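Local structure of putative hydrolase (Chromobacterium violaceum, 3MCW) at residues N96-R109 with N125-F139. The protein probably acts as a hydrolase of the isochorismatase family, although its substrate has not been established. Numbering follows the deposited sequence.
Sequences NSAFIGTGLEALLR and NSVEATVRMAGNLGF. With EDO (1,2-ethanediol), chain I.
Asn125 and Asn96 meet through their amides, whose planes are turned 42° apart, but the approach is too poorly angled to bond them; each turns instead to Glu177 of the second subunit, and Asn125 ND2 also holds a 1,2-ethanediol, probably from crystallisation. Ala129 CB rests on Asn96 CB at 3.8 Å. Thr130 OG1, anti to the carbonyl carbon (chi1 -61°), donates back to Ser126 O and accepts from Ala98 N at 3.0 Å, so a buried hydroxyl serves helix and loop at once. The extended start of the selenomethionine Met133 brings SE to 3.2 Å from Ser97 OG, and the bend at chi3 (58°) lays CE against Phe99 CB, while the Ile100 side chain crosses that of Met133 at about a right angle, its CD1 touching SE.

The Phe99 ring fills the middle of the interface. Thr130 O lies at its edge, Ala134 CB touches CE2 at 3.7 Å, and Leu137 CD1 sits over one face in a CH-pi contact, 4.0 Å from the centroid; Leu104 CD2 covers the opposite face. At the Schellman turn that closes the helix, Arg109 NH2 donates to Leu137 O (2.8 Å), which lies in the Arg109 guanidinium plane. NE and NH2 both grip Glu105 OE2 side-on, which fixes the rotation of the group. The CE2-CZ rim of Phe139 lies over one face of that guanidinium, while CE1 packs against Leu108 CD1 (3.6 Å); the ring is near parallel to Phe99 but slid aside.

The contact thus joins the loop 96-103 and the start of helix 104-111 to helix 123-136, on one side of the parallel sheet, beside the subunit interface. Its chemistry implies a division of labour: an apolar, aromatic centre pinned at one end by a threonine hydroxyl and at the other by an arginine, whose charge is probably balanced by Glu105.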
loop_
_atom_site.group_PDB
_atom_site.type_symbol
_atom_site.label_atom_id
_atom_site.label_comp_id
_atom_site.label_asym_id
_atom_site.label_seq_id
_atom_site.Cartn_x
_atom_site.Cartn_y
_atom_site.Cartn_z
ATOM N N ASN A 96 8.418 3.228 4.447
ATOM C CA ASN A 96 7.572 2.117 4.858
ATOM C C ASN A 96 7.820 0.841 4.087
ATOM O O ASN A 96 7.893 -0.241 4.655
ATOM C CB ASN A 96 6.109 2.523 4.782
ATOM C CG ASN A 96 5.861 3.775 5.571
ATOM O OD1 ASN A 96 5.780 4.869 5.033
ATOM N ND2 ASN A 96 5.841 3.629 6.884
ATOM N N SER A 97 7.880 0.934 2.762
ATOM C CA SER A 97 8.114 -0.247 1.952
ATOM C C SER A 97 9.556 -0.716 2.021
ATOM O O SER A 97 10.464 0.036 1.752
ATOM C CB SER A 97 7.759 0.029 0.493
ATOM O OG SER A 97 8.148 -1.139 -0.248
ATOM N N ALA A 98 9.724 -2.015 2.263
ATOM C CA ALA A 98 11.066 -2.639 2.321
ATOM C C ALA A 98 11.786 -2.638 0.969
ATOM O O ALA A 98 12.969 -2.935 0.944
ATOM C CB ALA A 98 10.961 -4.060 2.848
ATOM N N PHE A 99 11.075 -2.325 -0.128
ATOM C CA PHE A 99 11.703 -2.283 -1.434
ATOM C C PHE A 99 12.376 -0.944 -1.767
ATOM O O PHE A 99 13.293 -0.883 -2.594
ATOM C CB PHE A 99 10.687 -2.599 -2.533
ATOM C CG PHE A 99 10.183 -4.007 -2.480
ATOM C CD1 PHE A 99 10.886 -5.055 -3.086
ATOM C CD2 PHE A 99 9.023 -4.325 -1.805
ATOM C CE1 PHE A 99 10.460 -6.349 -3.035
ATOM C CE2 PHE A 99 8.590 -5.618 -1.742
ATOM C CZ PHE A 99 9.303 -6.646 -2.361
ATOM N N ILE A 100 11.922 0.123 -1.170
ATOM C CA ILE A 100 12.294 1.457 -1.625
ATOM C C ILE A 100 13.588 1.883 -0.985
ATOM O O ILE A 100 13.737 1.925 0.230
ATOM C CB ILE A 100 11.154 2.459 -1.448
ATOM C CG1 ILE A 100 10.034 2.091 -2.460
ATOM C CG2 ILE A 100 11.682 3.889 -1.697
ATOM C CD1 ILE A 100 8.769 2.894 -2.372
ATOM N N GLY A 101 14.566 2.133 -1.838
ATOM C CA GLY A 101 15.871 2.590 -1.417
ATOM C C GLY A 101 16.755 1.474 -0.896
ATOM O O GLY A 101 17.799 1.760 -0.304
ATOM N N THR A 102 16.313 0.259 -1.135
ATOM C CA THR A 102 17.096 -0.863 -0.812
ATOM C C THR A 102 17.313 -1.678 -2.046
ATOM O O THR A 102 16.719 -1.465 -3.102
ATOM C CB THR A 102 16.427 -1.745 0.224
ATOM O OG1 THR A 102 15.430 -2.515 -0.434
ATOM C CG2 THR A 102 15.798 -0.904 1.361
ATOM N N GLY A 103 18.179 -2.655 -1.884
ATOM C CA GLY A 103 18.432 -3.609 -2.935
ATOM C C GLY A 103 17.536 -4.825 -2.853
ATOM O O GLY A 103 17.923 -5.894 -3.342
ATOM N N LEU A 104 16.348 -4.712 -2.242
ATOM C CA LEU A 104 15.627 -5.954 -1.963
ATOM C C LEU A 104 15.163 -6.662 -3.214
ATOM O O LEU A 104 15.359 -7.873 -3.366
ATOM C CB LEU A 104 14.449 -5.685 -1.012
ATOM C CG LEU A 104 13.574 -6.903 -0.671
ATOM C CD1 LEU A 104 14.344 -8.026 0.011
ATOM C CD2 LEU A 104 12.386 -6.469 0.179
ATOM N N GLU A 105 14.491 -5.939 -4.104
ATOM C CA GLU A 105 13.951 -6.584 -5.288
ATOM C C GLU A 105 15.047 -7.261 -6.128
ATOM O O GLU A 105 14.909 -8.422 -6.538
ATOM C CB GLU A 105 13.158 -5.615 -6.171
ATOM C CG GLU A 105 12.539 -6.304 -7.364
ATOM C CD GLU A 105 11.803 -5.386 -8.327
ATOM O OE1 GLU A 105 11.786 -4.160 -8.120
ATOM O OE2 GLU A 105 11.238 -5.924 -9.296
ATOM N N ALA A 106 16.141 -6.530 -6.361
ATOM C CA ALA A 106 17.212 -7.103 -7.173
ATOM C C ALA A 106 17.831 -8.335 -6.510
ATOM O O ALA A 106 18.197 -9.294 -7.184
ATOM C CB ALA A 106 18.264 -6.040 -7.482
ATOM N N LEU A 107 17.988 -8.305 -5.191
ATOM C CA LEU A 107 18.536 -9.447 -4.468
ATOM C C LEU A 107 17.627 -10.664 -4.614
ATOM O O LEU A 107 18.080 -11.788 -4.864
ATOM C CB LEU A 107 18.729 -9.062 -2.982
ATOM C CG LEU A 107 19.221 -10.201 -2.110
ATOM C CD1 LEU A 107 20.639 -10.596 -2.483
ATOM C CD2 LEU A 107 19.089 -9.837 -0.624
ATOM N N LEU A 108 16.319 -10.464 -4.426
ATOM C CA LEU A 108 15.377 -11.562 -4.563
ATOM C C LEU A 108 15.427 -12.175 -5.964
ATOM O O LEU A 108 15.502 -13.392 -6.123
ATOM C CB LEU A 108 13.957 -11.083 -4.226
ATOM C CG LEU A 108 13.705 -10.604 -2.787
ATOM C CD1 LEU A 108 12.297 -10.033 -2.658
ATOM C CD2 LEU A 108 13.890 -11.746 -1.792
ATOM N N ARG A 109 15.388 -11.311 -6.971
ATOM C CA ARG A 109 15.348 -11.814 -8.343
ATOM C C ARG A 109 16.661 -12.510 -8.738
ATOM O O ARG A 109 16.634 -13.519 -9.419
ATOM C CB ARG A 109 15.025 -10.710 -9.333
ATOM C CG ARG A 109 13.625 -10.097 -9.136
ATOM C CD ARG A 109 13.257 -9.224 -10.304
ATOM N NE ARG A 109 11.984 -8.536 -10.132
ATOM C CZ ARG A 109 10.810 -9.106 -10.221
ATOM N NH1 ARG A 109 10.681 -10.385 -10.542
ATOM N NH2 ARG A 109 9.743 -8.360 -9.971
ATOM N N ASN A 125 0.750 -0.553 8.216
ATOM C CA ASN A 125 1.709 0.455 7.816
ATOM C C ASN A 125 2.839 -0.209 7.015
ATOM O O ASN A 125 2.640 -0.477 5.825
ATOM C CB ASN A 125 2.119 1.349 8.980
ATOM C CG ASN A 125 2.822 2.597 8.491
ATOM O OD1 ASN A 125 2.742 2.949 7.310
ATOM N ND2 ASN A 125 3.447 3.296 9.383
ATOM N N SER A 126 3.987 -0.508 7.616
ATOM C CA SER A 126 5.091 -1.041 6.835
ATOM C C SER A 126 4.849 -2.422 6.261
ATOM O O SER A 126 5.353 -2.733 5.175
ATOM C CB SER A 126 6.381 -1.000 7.642
ATOM O OG SER A 126 6.832 0.337 7.814
ATOM N N VAL A 127 4.122 -3.287 6.976
ATOM C CA VAL A 127 3.817 -4.603 6.409
ATOM C C VAL A 127 2.939 -4.432 5.151
ATOM O O VAL A 127 3.282 -4.918 4.090
ATOM C CB VAL A 127 3.148 -5.541 7.415
ATOM C CG1 VAL A 127 2.705 -6.800 6.765
ATOM C CG2 VAL A 127 4.118 -5.854 8.589
ATOM N N GLU A 128 1.841 -3.695 5.266
ATOM C CA GLU A 128 0.962 -3.473 4.132
ATOM C C GLU A 128 1.703 -2.777 2.977
ATOM O O GLU A 128 1.499 -3.182 1.824
ATOM C CB GLU A 128 -0.257 -2.685 4.563
ATOM C CG GLU A 128 -1.209 -2.388 3.424
ATOM C CD GLU A 128 -2.629 -2.081 3.840
ATOM O OE1 GLU A 128 -2.946 -2.074 5.043
ATOM O OE2 GLU A 128 -3.383 -1.835 2.886
ATOM N N ALA A 129 2.509 -1.776 3.258
ATOM C CA ALA A 129 3.223 -1.083 2.167
ATOM C C ALA A 129 4.121 -2.053 1.414
ATOM O O ALA A 129 4.197 -2.066 0.177
ATOM C CB ALA A 129 4.059 0.069 2.724
ATOM N N THR A 130 4.816 -2.910 2.171
ATOM C CA THR A 130 5.722 -3.880 1.593
ATOM C C THR A 130 4.984 -4.938 0.798
ATOM O O THR A 130 5.406 -5.307 -0.301
ATOM C CB THR A 130 6.604 -4.489 2.696
ATOM O OG1 THR A 130 7.390 -3.479 3.330
ATOM C CG2 THR A 130 7.541 -5.525 2.144
ATOM N N VAL A 131 3.896 -5.466 1.354
ATOM C CA VAL A 131 3.143 -6.512 0.686
ATOM C C VAL A 131 2.458 -6.009 -0.578
ATOM O O VAL A 131 2.437 -6.697 -1.588
ATOM C CB VAL A 131 2.139 -7.199 1.648
ATOM C CG1 VAL A 131 1.253 -8.165 0.914
ATOM C CG2 VAL A 131 2.888 -7.897 2.769
ATOM N N ARG A 132 1.874 -4.810 -0.535
ATOM C CA ARG A 132 1.225 -4.282 -1.742
ATOM C C ARG A 132 2.257 -4.184 -2.860
ATOM O O ARG A 132 1.963 -4.574 -3.999
ATOM C CB ARG A 132 0.542 -2.947 -1.507
ATOM C CG ARG A 132 -0.742 -3.021 -0.713
ATOM C CD ARG A 132 -1.450 -1.675 -0.667
ATOM N NE ARG A 132 -2.670 -1.641 0.130
ATOM C CZ ARG A 132 -3.856 -1.216 -0.311
ATOM N NH1 ARG A 132 -4.082 -0.891 -1.559
ATOM N NH2 ARG A 132 -4.821 -1.028 0.578
HETATM N N MSE A 133 3.430 -3.639 -2.563
HETATM C CA MSE A 133 4.474 -3.573 -3.605
HETATM C C MSE A 133 4.938 -4.938 -4.034
HETATM O O MSE A 133 5.090 -5.188 -5.233
HETATM C CB MSE A 133 5.676 -2.731 -3.185
HETATM C CG MSE A 133 5.412 -1.308 -3.269
HETATM SE SE MSE A 133 7.015 -0.194 -3.125
HETATM C CE MSE A 133 8.056 -0.881 -4.621
ATOM N N ALA A 134 5.174 -5.843 -3.085
ATOM C CA ALA A 134 5.617 -7.187 -3.461
ATOM C C ALA A 134 4.661 -7.860 -4.429
ATOM O O ALA A 134 5.084 -8.447 -5.430
ATOM C CB ALA A 134 5.817 -8.052 -2.217
ATOM N N GLY A 135 3.376 -7.835 -4.112
ATOM C CA GLY A 135 2.410 -8.488 -4.973
ATOM C C GLY A 135 2.366 -7.844 -6.357
ATOM O O GLY A 135 2.379 -8.522 -7.388
ATOM N N ASN A 136 2.386 -6.510 -6.399
ATOM C CA ASN A 136 2.343 -5.836 -7.692
ATOM C C ASN A 136 3.615 -6.017 -8.515
ATOM O O ASN A 136 3.563 -5.977 -9.740
ATOM C CB ASN A 136 2.045 -4.333 -7.528
ATOM C CG ASN A 136 0.597 -3.965 -7.154
ATOM O OD1 ASN A 136 0.304 -2.778 -7.072
ATOM N ND2 ASN A 136 -0.286 -4.902 -6.977
ATOM N N LEU A 137 4.746 -6.241 -7.844
ATOM C CA LEU A 137 6.010 -6.549 -8.523
ATOM C C LEU A 137 6.044 -7.988 -9.051
ATOM O O LEU A 137 6.970 -8.350 -9.770
ATOM C CB LEU A 137 7.201 -6.300 -7.589
ATOM C CG LEU A 137 7.522 -4.823 -7.307
ATOM C CD1 LEU A 137 8.551 -4.719 -6.186
ATOM C CD2 LEU A 137 8.003 -4.078 -8.559
ATOM N N GLY A 138 5.083 -8.819 -8.690
ATOM C CA GLY A 138 4.978 -10.189 -9.176
ATOM C C GLY A 138 5.499 -11.273 -8.262
ATOM O O GLY A 138 5.670 -12.396 -8.678
ATOM N N PHE A 139 5.792 -10.934 -7.013
ATOM C CA PHE A 139 6.166 -11.951 -6.017
ATOM C C PHE A 139 4.914 -12.644 -5.528
ATOM O O PHE A 139 3.828 -12.069 -5.449
ATOM C CB PHE A 139 6.895 -11.290 -4.850
ATOM C CG PHE A 139 8.216 -10.751 -5.250
ATOM C CD1 PHE A 139 9.323 -11.564 -5.246
ATOM C CD2 PHE A 139 8.378 -9.428 -5.612
ATOM C CE1 PHE A 139 10.539 -11.097 -5.655
ATOM C CE2 PHE A 139 9.611 -8.933 -6.034
ATOM C CZ PHE A 139 10.691 -9.785 -6.067
HETATM C C1 EDO I . 4.771 1.114 14.114
HETATM O O1 EDO I . 5.892 1.981 14.311
HETATM C C2 EDO I . 3.618 1.899 13.552
HETATM O O2 EDO I . 3.622 1.862 12.141
HETATM O O HOH W 1 7.979 -11.536 -10.751
#